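Long-range contacts in putative metallopeptidase (PDB 3IEH), which probably acts as a zinc-dependent hydrolase of the peptidase M14 family, perhaps cleaving peptides as a metallocarboxypeptidase, or esters: residues A[13-18]-A[252-257]; A[52-57]-A[109-114]; A[176-181]-A[246-251]. All blocks are in the same frame, centred on the assembly; numbering follows the deposited sequence.

Contact 1 (A[13-18]-A[252-257])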
# COMPACT_ATOMS: atom_id res chain seq x y z
N TRP A 13 17.31 4.54 -5.47
CA TRP A 13 17.99 3.26 -5.76
C TRP A 13 17.95 2.96 -7.25
O TRP A 13 17.08 3.44 -7.96
CB TRP A 13 17.28 2.09 -5.04
CG TRP A 13 17.31 2.18 -3.54
CD1 TRP A 13 18.28 1.68 -2.72
CD2 TRP A 13 16.33 2.80 -2.67
NE1 TRP A 13 17.97 1.96 -1.40
CE2 TRP A 13 16.79 2.64 -1.35
CE3 TRP A 13 15.12 3.48 -2.90
CZ2 TRP A 13 16.07 3.13 -0.23
CZ3 TRP A 13 14.41 4.00 -1.79
CH2 TRP A 13 14.87 3.80 -0.47
N LYS A 14 18.89 2.16 -7.73
CA LYS A 14 18.84 1.71 -9.12
C LYS A 14 18.17 0.36 -9.13
O LYS A 14 18.46 -0.48 -8.29
CB LYS A 14 20.22 1.61 -9.76
CG LYS A 14 21.01 2.92 -9.74
CD LYS A 14 22.31 2.85 -10.60
CE LYS A 14 23.09 4.15 -10.50
NZ LYS A 14 23.22 4.58 -9.06
N SER A 15 17.24 0.16 -10.05
CA SER A 15 16.56 -1.12 -10.24
C SER A 15 17.01 -1.70 -11.55
O SER A 15 16.83 -1.07 -12.56
CB SER A 15 15.06 -0.90 -10.35
OG SER A 15 14.40 -2.06 -10.86
N ASP A 16 17.56 -2.91 -11.57
CA ASP A 16 17.84 -3.51 -12.87
C ASP A 16 16.65 -4.27 -13.38
O ASP A 16 16.60 -4.56 -14.56
CB ASP A 16 19.20 -4.26 -13.02
CG ASP A 16 19.63 -5.02 -11.79
OD1 ASP A 16 19.13 -4.74 -10.69
OD2 ASP A 16 20.51 -5.89 -11.95
N ILE A 17 15.65 -4.50 -12.52
CA ILE A 17 14.41 -5.08 -13.00
C ILE A 17 13.75 -4.12 -13.98
O ILE A 17 13.31 -4.55 -15.03
CB ILE A 17 13.41 -5.42 -11.88
CG1 ILE A 17 13.98 -6.51 -10.97
CG2 ILE A 17 12.10 -5.92 -12.50
CD1 ILE A 17 13.05 -6.90 -9.84
N PHE A 18 13.70 -2.84 -13.63
CA PHE A 18 13.08 -1.82 -14.50
C PHE A 18 14.11 -0.97 -15.24
O PHE A 18 13.76 -0.12 -16.06
CB PHE A 18 12.13 -0.93 -13.67
CG PHE A 18 10.95 -1.68 -13.11
CD1 PHE A 18 9.85 -1.94 -13.91
CD2 PHE A 18 10.96 -2.15 -11.81
CE1 PHE A 18 8.79 -2.65 -13.41
CE2 PHE A 18 9.90 -2.86 -11.30
CZ PHE A 18 8.81 -3.11 -12.10
N ASN A 252 18.50 -4.66 -0.59
CA ASN A 252 18.51 -4.49 -2.03
C ASN A 252 17.14 -4.13 -2.63
O ASN A 252 16.13 -4.79 -2.39
CB ASN A 252 19.06 -5.76 -2.70
CG ASN A 252 19.05 -5.67 -4.20
OD1 ASN A 252 18.00 -5.81 -4.85
ND2 ASN A 252 20.23 -5.45 -4.78
N PHE A 253 17.15 -3.09 -3.45
CA PHE A 253 15.94 -2.54 -4.00
C PHE A 253 15.10 -3.58 -4.80
O PHE A 253 13.91 -3.74 -4.51
CB PHE A 253 16.22 -1.27 -4.80
CG PHE A 253 14.98 -0.61 -5.31
CD1 PHE A 253 14.24 0.20 -4.47
CD2 PHE A 253 14.51 -0.85 -6.61
CE1 PHE A 253 13.07 0.81 -4.92
CE2 PHE A 253 13.34 -0.26 -7.06
CZ PHE A 253 12.61 0.58 -6.20
N ASP A 254 15.71 -4.32 -5.73
CA ASP A 254 14.95 -5.31 -6.52
C ASP A 254 14.39 -6.47 -5.69
O ASP A 254 13.32 -7.01 -6.00
CB ASP A 254 15.75 -5.80 -7.73
CG ASP A 254 15.95 -4.69 -8.78
OD1 ASP A 254 15.02 -3.89 -9.06
OD2 ASP A 254 17.04 -4.62 -9.33
N GLN A 255 15.08 -6.83 -4.62
CA GLN A 255 14.56 -7.82 -3.69
C GLN A 255 13.29 -7.30 -3.03
O GLN A 255 12.33 -8.07 -2.80
CB GLN A 255 15.58 -8.15 -2.60
CG GLN A 255 16.58 -9.18 -3.04
CD GLN A 255 15.95 -10.57 -3.12
OE1 GLN A 255 15.46 -11.10 -2.10
NE2 GLN A 255 16.00 -11.18 -4.30
N ARG A 256 13.27 -6.00 -2.75
CA ARG A 256 12.10 -5.37 -2.14
C ARG A 256 10.94 -5.33 -3.14
O ARG A 256 9.82 -5.64 -2.79
CB ARG A 256 12.46 -3.98 -1.58
CG ARG A 256 13.37 -4.07 -0.34
CD ARG A 256 14.40 -2.95 -0.30
NE ARG A 256 13.78 -1.65 -0.51
CZ ARG A 256 14.44 -0.54 -0.83
NH1 ARG A 256 15.76 -0.54 -0.97
NH2 ARG A 256 13.77 0.58 -1.02
N VAL A 257 11.25 -4.98 -4.39
CA VAL A 257 10.25 -4.99 -5.46
C VAL A 257 9.61 -6.38 -5.54
O VAL A 257 8.38 -6.50 -5.56
CB VAL A 257 10.88 -4.67 -6.83
CG1 VAL A 257 9.84 -4.86 -7.94
CG2 VAL A 257 11.46 -3.28 -6.85
O HOH W 1 18.21 -2.99 -7.27
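Over one face of the Trp13 indole stands the Arg256 guanidinium, turned 80° to the ring so that its edge, not its flat side, meets the aromatic surface. Arg256 NH2 hangs 3.3 Å above the indole plane, displaced toward the rim, while Arg256 CZ lies 4.1 Å from the centroid of the six-membered ring of Trp13, a cation-pi contact. One face of the guanidinium carries Phe253 CD1, and Arg256 NE forms a salt bridge with Glu171. The Phe253 ring runs nearly parallel to the indole but is slid aside with little overlap; Trp13 CB packs at 3.5 Å on Phe253 CB and also meets Phe253 CG, which stands anti to its own backbone N (chi1 -176°). Further along, Ile17 CG2 lies over the rim of one face of Phe18, whose edge receives Val257 CG1. Between these apolar groups the Asp254 carboxylate reaches from the first turn of helix 253-271 to the strand. Its OD1 accepts a hydrogen bond from the Ser15 hydroxyl on its syn lone pair, OG to OD1 2.6 Å. Asp254 OD2 accepts from Asp16 N at 2.9 Å, again on the syn side, and weakly from Ile17 N. Ser15 OG in turn accepts from Phe18 N at 3.0 Å, an ST motif that ties the hydroxyl to the turn. The Ser15 and Asp16 donors and the nearby helix N-terminus would probably favour the charged form of Asp254.

Contact 2 (A[52-57]-A[109-114])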
# COMPACT_ATOMS: atom_id res chain seq x y z
N TYR A 52 0.09 16.20 -10.29
CA TYR A 52 -0.05 14.77 -10.54
C TYR A 52 -1.44 14.38 -10.15
O TYR A 52 -1.97 14.89 -9.19
CB TYR A 52 0.95 13.96 -9.71
CG TYR A 52 2.40 14.16 -10.12
CD1 TYR A 52 2.88 13.63 -11.30
CD2 TYR A 52 3.29 14.88 -9.31
CE1 TYR A 52 4.18 13.77 -11.68
CE2 TYR A 52 4.61 15.04 -9.68
CZ TYR A 52 5.05 14.46 -10.87
OH TYR A 52 6.34 14.59 -11.29
N LYS A 53 -2.06 13.50 -10.92
CA LYS A 53 -3.36 13.01 -10.50
C LYS A 53 -3.15 11.88 -9.46
O LYS A 53 -2.11 11.21 -9.44
CB LYS A 53 -4.33 12.69 -11.68
CG LYS A 53 -3.85 11.85 -12.84
CD LYS A 53 -4.77 11.99 -14.08
N VAL A 54 -4.07 11.80 -8.49
CA VAL A 54 -4.11 10.70 -7.56
C VAL A 54 -5.37 9.94 -7.92
O VAL A 54 -6.50 10.39 -7.68
CB VAL A 54 -4.24 11.14 -6.10
CG1 VAL A 54 -4.35 9.88 -5.21
CG2 VAL A 54 -3.07 12.07 -5.69
N SER A 55 -5.18 8.77 -8.51
CA SER A 55 -6.27 7.99 -9.07
C SER A 55 -6.38 6.59 -8.48
O SER A 55 -5.37 5.98 -8.08
CB SER A 55 -6.08 7.87 -10.58
OG SER A 55 -6.25 9.14 -11.19
N LEU A 56 -7.64 6.15 -8.41
CA LEU A 56 -8.02 4.82 -8.00
C LEU A 56 -8.25 4.07 -9.29
O LEU A 56 -8.98 4.55 -10.13
CB LEU A 56 -9.32 4.83 -7.20
CG LEU A 56 -9.84 3.47 -6.71
CD1 LEU A 56 -9.01 2.98 -5.49
CD2 LEU A 56 -11.32 3.51 -6.36
N TYR A 57 -7.62 2.91 -9.46
CA TYR A 57 -7.86 2.09 -10.64
C TYR A 57 -8.71 0.88 -10.25
O TYR A 57 -8.48 0.26 -9.22
CB TYR A 57 -6.56 1.65 -11.29
CG TYR A 57 -5.83 2.76 -11.98
CD1 TYR A 57 -5.03 3.65 -11.24
CD2 TYR A 57 -5.93 2.94 -13.35
CE1 TYR A 57 -4.34 4.67 -11.86
CE2 TYR A 57 -5.25 3.98 -13.98
CZ TYR A 57 -4.46 4.84 -13.22
OH TYR A 57 -3.79 5.86 -13.82
N VAL A 109 -0.01 7.08 -4.02
CA VAL A 109 -0.77 8.10 -3.30
C VAL A 109 -0.02 9.46 -3.16
O VAL A 109 -0.66 10.51 -3.17
CB VAL A 109 -1.21 7.53 -1.93
CG1 VAL A 109 -1.83 8.62 -1.05
CG2 VAL A 109 -2.20 6.34 -2.16
N ASN A 110 1.32 9.42 -3.11
CA ASN A 110 2.16 10.57 -2.83
C ASN A 110 3.19 10.76 -3.94
O ASN A 110 4.40 10.54 -3.74
CB ASN A 110 2.87 10.33 -1.48
CG ASN A 110 3.76 11.48 -1.04
OD1 ASN A 110 3.85 12.55 -1.69
ND2 ASN A 110 4.44 11.26 0.07
N PRO A 111 2.73 11.20 -5.12
CA PRO A 111 3.66 11.38 -6.25
C PRO A 111 4.73 12.44 -6.04
O PRO A 111 5.89 12.27 -6.52
CB PRO A 111 2.74 11.77 -7.42
CG PRO A 111 1.45 12.21 -6.79
CD PRO A 111 1.33 11.41 -5.54
N THR A 112 4.39 13.52 -5.33
CA THR A 112 5.35 14.60 -5.15
C THR A 112 6.54 14.13 -4.27
O THR A 112 7.69 14.44 -4.57
CB THR A 112 4.70 15.90 -4.61
OG1 THR A 112 4.22 15.70 -3.27
CG2 THR A 112 3.56 16.38 -5.54
N GLY A 113 6.26 13.33 -3.25
CA GLY A 113 7.33 12.75 -2.43
C GLY A 113 8.13 11.71 -3.19
O GLY A 113 9.37 11.69 -3.10
N PHE A 114 7.42 10.88 -3.96
CA PHE A 114 8.01 9.82 -4.79
C PHE A 114 9.00 10.31 -5.84
O PHE A 114 10.01 9.64 -6.09
CB PHE A 114 6.87 9.07 -5.47
CG PHE A 114 7.30 7.89 -6.31
CD1 PHE A 114 7.38 6.61 -5.77
CD2 PHE A 114 7.55 8.04 -7.68
CE1 PHE A 114 7.73 5.51 -6.57
CE2 PHE A 114 7.89 6.94 -8.48
CZ PHE A 114 7.98 5.69 -7.94
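Tyr52 lays its CB and the near part of its ring against the pyrrolidine of Pro111, the two side chains sliding past each other in opposite directions. Tyr52 CB touches Pro111 CG at 3.4 Å, and Tyr52 CG lies 3.6 Å from Pro111 CB. With CG anti to its own carbonyl carbon (chi1 -67°), the Tyr52 ring continues past the proline to Thr112. There the methyl CG2 of Thr112 comes to the ring edge, near its plane, 4.1 Å from Tyr52 CD2. Two residues along the strand, Val54 points the same way and sets its CG2 methyl 3.8 Å from Val109 O, with Pro111 CD somewhat farther off.

The arrangement joins strand 52-58, next to the outermost strand 42-49 of the mixed sheet, to the start of the short helix 111-116. Asn110 is the N-cap of that helix: its OD1 accepts from Gly113 N at 3.0 Å, the donor standing well above the carbonyl plane. Asn110 ND2 is bound in turn by Phe75 O, so the cap is anchored to the chain just before the zinc ligand His76. Pro111 opens the helix, a position where the missing N-H costs no helical bond. Thr112 OG1 accepts from Lys122 N, while its CG2 methyl faces the tyrosine. Tyr29 from helix 25-39 also packs on Pro111.

No hydrogen bond crosses between the two segments; strand and helix start meet through carbon surfaces, apart from one methyl resting near a carbonyl oxygen. The polar groups are met within the cap, by the neighbouring strand and by loops, consistent with a contact that depends on shape and the exclusion of water rather than on bond direction.

Contact 3 (A[176-181]-A[246-251])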
# COMPACT_ATOMS: atom_id res chain seq x y z
N ARG A 176 16.53 -3.30 8.45
CA ARG A 176 17.02 -4.37 7.59
C ARG A 176 16.13 -5.64 7.70
O ARG A 176 16.34 -6.62 7.00
CB ARG A 176 18.48 -4.66 7.87
CG ARG A 176 18.77 -5.19 9.24
CD ARG A 176 20.26 -5.54 9.37
NE ARG A 176 20.62 -6.64 8.47
CZ ARG A 176 20.32 -7.92 8.68
NH1 ARG A 176 19.66 -8.31 9.77
NH2 ARG A 176 20.69 -8.83 7.78
N GLU A 177 15.09 -5.58 8.54
CA GLU A 177 14.23 -6.72 8.87
C GLU A 177 12.78 -6.44 8.45
O GLU A 177 12.29 -5.34 8.68
CB GLU A 177 14.25 -6.95 10.38
CG GLU A 177 15.59 -7.41 10.91
CD GLU A 177 15.60 -7.57 12.42
OE1 GLU A 177 14.83 -6.89 13.10
OE2 GLU A 177 16.40 -8.38 12.94
N ALA A 178 12.11 -7.42 7.88
CA ALA A 178 10.71 -7.22 7.42
C ALA A 178 9.71 -7.34 8.58
O ALA A 178 10.01 -7.95 9.61
CB ALA A 178 10.36 -8.23 6.33
N TYR A 179 8.53 -6.75 8.42
CA TYR A 179 7.45 -6.95 9.37
C TYR A 179 6.15 -6.53 8.73
O TYR A 179 6.12 -6.01 7.60
CB TYR A 179 7.71 -6.26 10.73
CG TYR A 179 7.94 -4.78 10.64
CD1 TYR A 179 9.20 -4.26 10.26
CD2 TYR A 179 6.90 -3.88 10.94
CE1 TYR A 179 9.41 -2.89 10.17
CE2 TYR A 179 7.10 -2.49 10.85
CZ TYR A 179 8.35 -2.00 10.44
OH TYR A 179 8.55 -0.63 10.36
N VAL A 180 5.05 -6.81 9.42
CA VAL A 180 3.73 -6.56 8.89
C VAL A 180 2.75 -6.21 10.01
O VAL A 180 2.76 -6.85 11.04
CB VAL A 180 3.19 -7.78 8.10
CG1 VAL A 180 3.37 -9.05 8.89
CG2 VAL A 180 1.71 -7.58 7.78
N TYR A 181 1.95 -5.17 9.80
CA TYR A 181 0.86 -4.78 10.68
C TYR A 181 -0.34 -5.48 10.10
O TYR A 181 -0.59 -5.31 8.93
CB TYR A 181 0.56 -3.26 10.62
CG TYR A 181 1.66 -2.32 11.10
CD1 TYR A 181 2.67 -1.89 10.24
CD2 TYR A 181 1.67 -1.84 12.39
CE1 TYR A 181 3.68 -1.03 10.68
CE2 TYR A 181 2.66 -0.99 12.84
CZ TYR A 181 3.65 -0.58 12.00
OH TYR A 181 4.63 0.27 12.48
N GLU A 246 5.73 -4.14 5.64
CA GLU A 246 6.90 -3.26 5.72
C GLU A 246 8.13 -4.05 5.27
O GLU A 246 8.64 -4.88 6.01
CB GLU A 246 7.07 -2.76 7.16
CG GLU A 246 5.92 -1.88 7.65
CD GLU A 246 6.04 -0.42 7.22
OE1 GLU A 246 7.07 0.04 6.67
OE2 GLU A 246 5.06 0.29 7.48
N THR A 247 8.57 -3.85 4.04
CA THR A 247 9.83 -4.40 3.58
C THR A 247 10.98 -3.48 4.03
O THR A 247 10.83 -2.25 4.14
CB THR A 247 9.86 -4.62 2.04
OG1 THR A 247 9.45 -3.42 1.35
CG2 THR A 247 8.97 -5.78 1.64
N PRO A 248 12.13 -4.06 4.30
CA PRO A 248 13.24 -3.26 4.82
C PRO A 248 14.01 -2.52 3.75
O PRO A 248 14.68 -3.16 2.91
CB PRO A 248 14.12 -4.31 5.50
CG PRO A 248 13.83 -5.59 4.75
CD PRO A 248 12.41 -5.50 4.30
N ALA A 249 14.01 -1.19 3.81
CA ALA A 249 14.59 -0.37 2.74
C ALA A 249 16.11 -0.24 2.83
O ALA A 249 16.72 0.47 2.02
CB ALA A 249 13.92 1.01 2.69
N LEU A 250 16.72 -0.92 3.81
CA LEU A 250 18.20 -1.06 3.91
C LEU A 250 18.69 -2.26 3.10
O LEU A 250 19.88 -2.46 2.95
CB LEU A 250 18.68 -1.19 5.37
CG LEU A 250 18.50 0.02 6.31
CD1 LEU A 250 18.94 -0.31 7.77
CD2 LEU A 250 19.24 1.27 5.75
N GLN A 251 17.78 -3.07 2.59
CA GLN A 251 18.13 -4.19 1.73
C GLN A 251 18.07 -3.75 0.27
O GLN A 251 17.62 -2.65 -0.08
CB GLN A 251 17.14 -5.36 1.94
CG GLN A 251 17.07 -5.96 3.37
CD GLN A 251 18.37 -6.61 3.84
OE1 GLN A 251 19.28 -6.80 3.04
NE2 GLN A 251 18.46 -6.96 5.14
O HOH W 2 6.35 1.65 10.34
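Glu246 N donates to Tyr179 O at 2.7 Å, and Tyr179 N returns a bond to Glu246 O at 3.1 Å, making the two residues an antiparallel hydrogen-bonded pair. Their side chains leave on the same face of the sheet and lie side by side, pointing the same way. Glu246 CB sits over the centre of the Tyr179 ring, 3.6 Å from its centroid, a CH-pi contact, and CG follows above CE2. Tyr179 CG stands between its backbone N and carbonyl carbon (chi1 58°), which starts the ring on the side of Glu246. The carboxylate, reached after a bend at chi2, is turned only 13° from the ring plane. Tyr181 meets OE2 differently, presenting CE1 at its ring edge. A water donates a hydrogen bond to Tyr179 OH, lies 3.1 Å from Tyr181 OH and bonds weakly to Glu246 OE2; the Tyr179 hydroxyl is also held by Asp172.

In the mixed sheet of this M14 fold, strand 242-248 lies between strands 165-172 and 179-183, which brings Glu246, the predicted proton donor/acceptor, close to the zinc ligand His170. Ile222 of strand 221-223 packs against both tyrosines.

Beyond the paired residues the two segments stay together through other means. Ala178 CA approaches Glu246 O in a CA-H...O contact, and the Pro248 ring lies on the Arg176-Glu177 peptide, its CB 3.3 Å from Arg176 C. A type I turn from Pro248 to Gln251 then brings the Gln251 amide back: NE2 donates to Arg176 O at 2.8 Å, almost straight (174°), on a lone pair in the carbonyl plane. The same NE2 stands over one face of the Arg176 guanidinium.

How the contacts relate
Contact 1 joins residues near the N-terminus to the last helix, 253-271, and so brackets the other two along the chain; contact 2 closes before contact 3 opens. Contacts 1 and 3 have centres 14 Å apart and touch directly, because strand 242-248 runs on through a turn into helix 253-271: Arg256 NH1 probably bonds to Gln251 O. The centre of contact 2 is about 21 Å from that of contact 1 and 23 Å from that of contact 3; it touches neither, yet shares the mixed sheet with contact 3. Contact 3 holds the predicted active-site residue beside zinc ligand His170, the Arg256 and Glu79 side chains are about 7 Å apart, and Val109's side chain lies about 10 Å from the zinc.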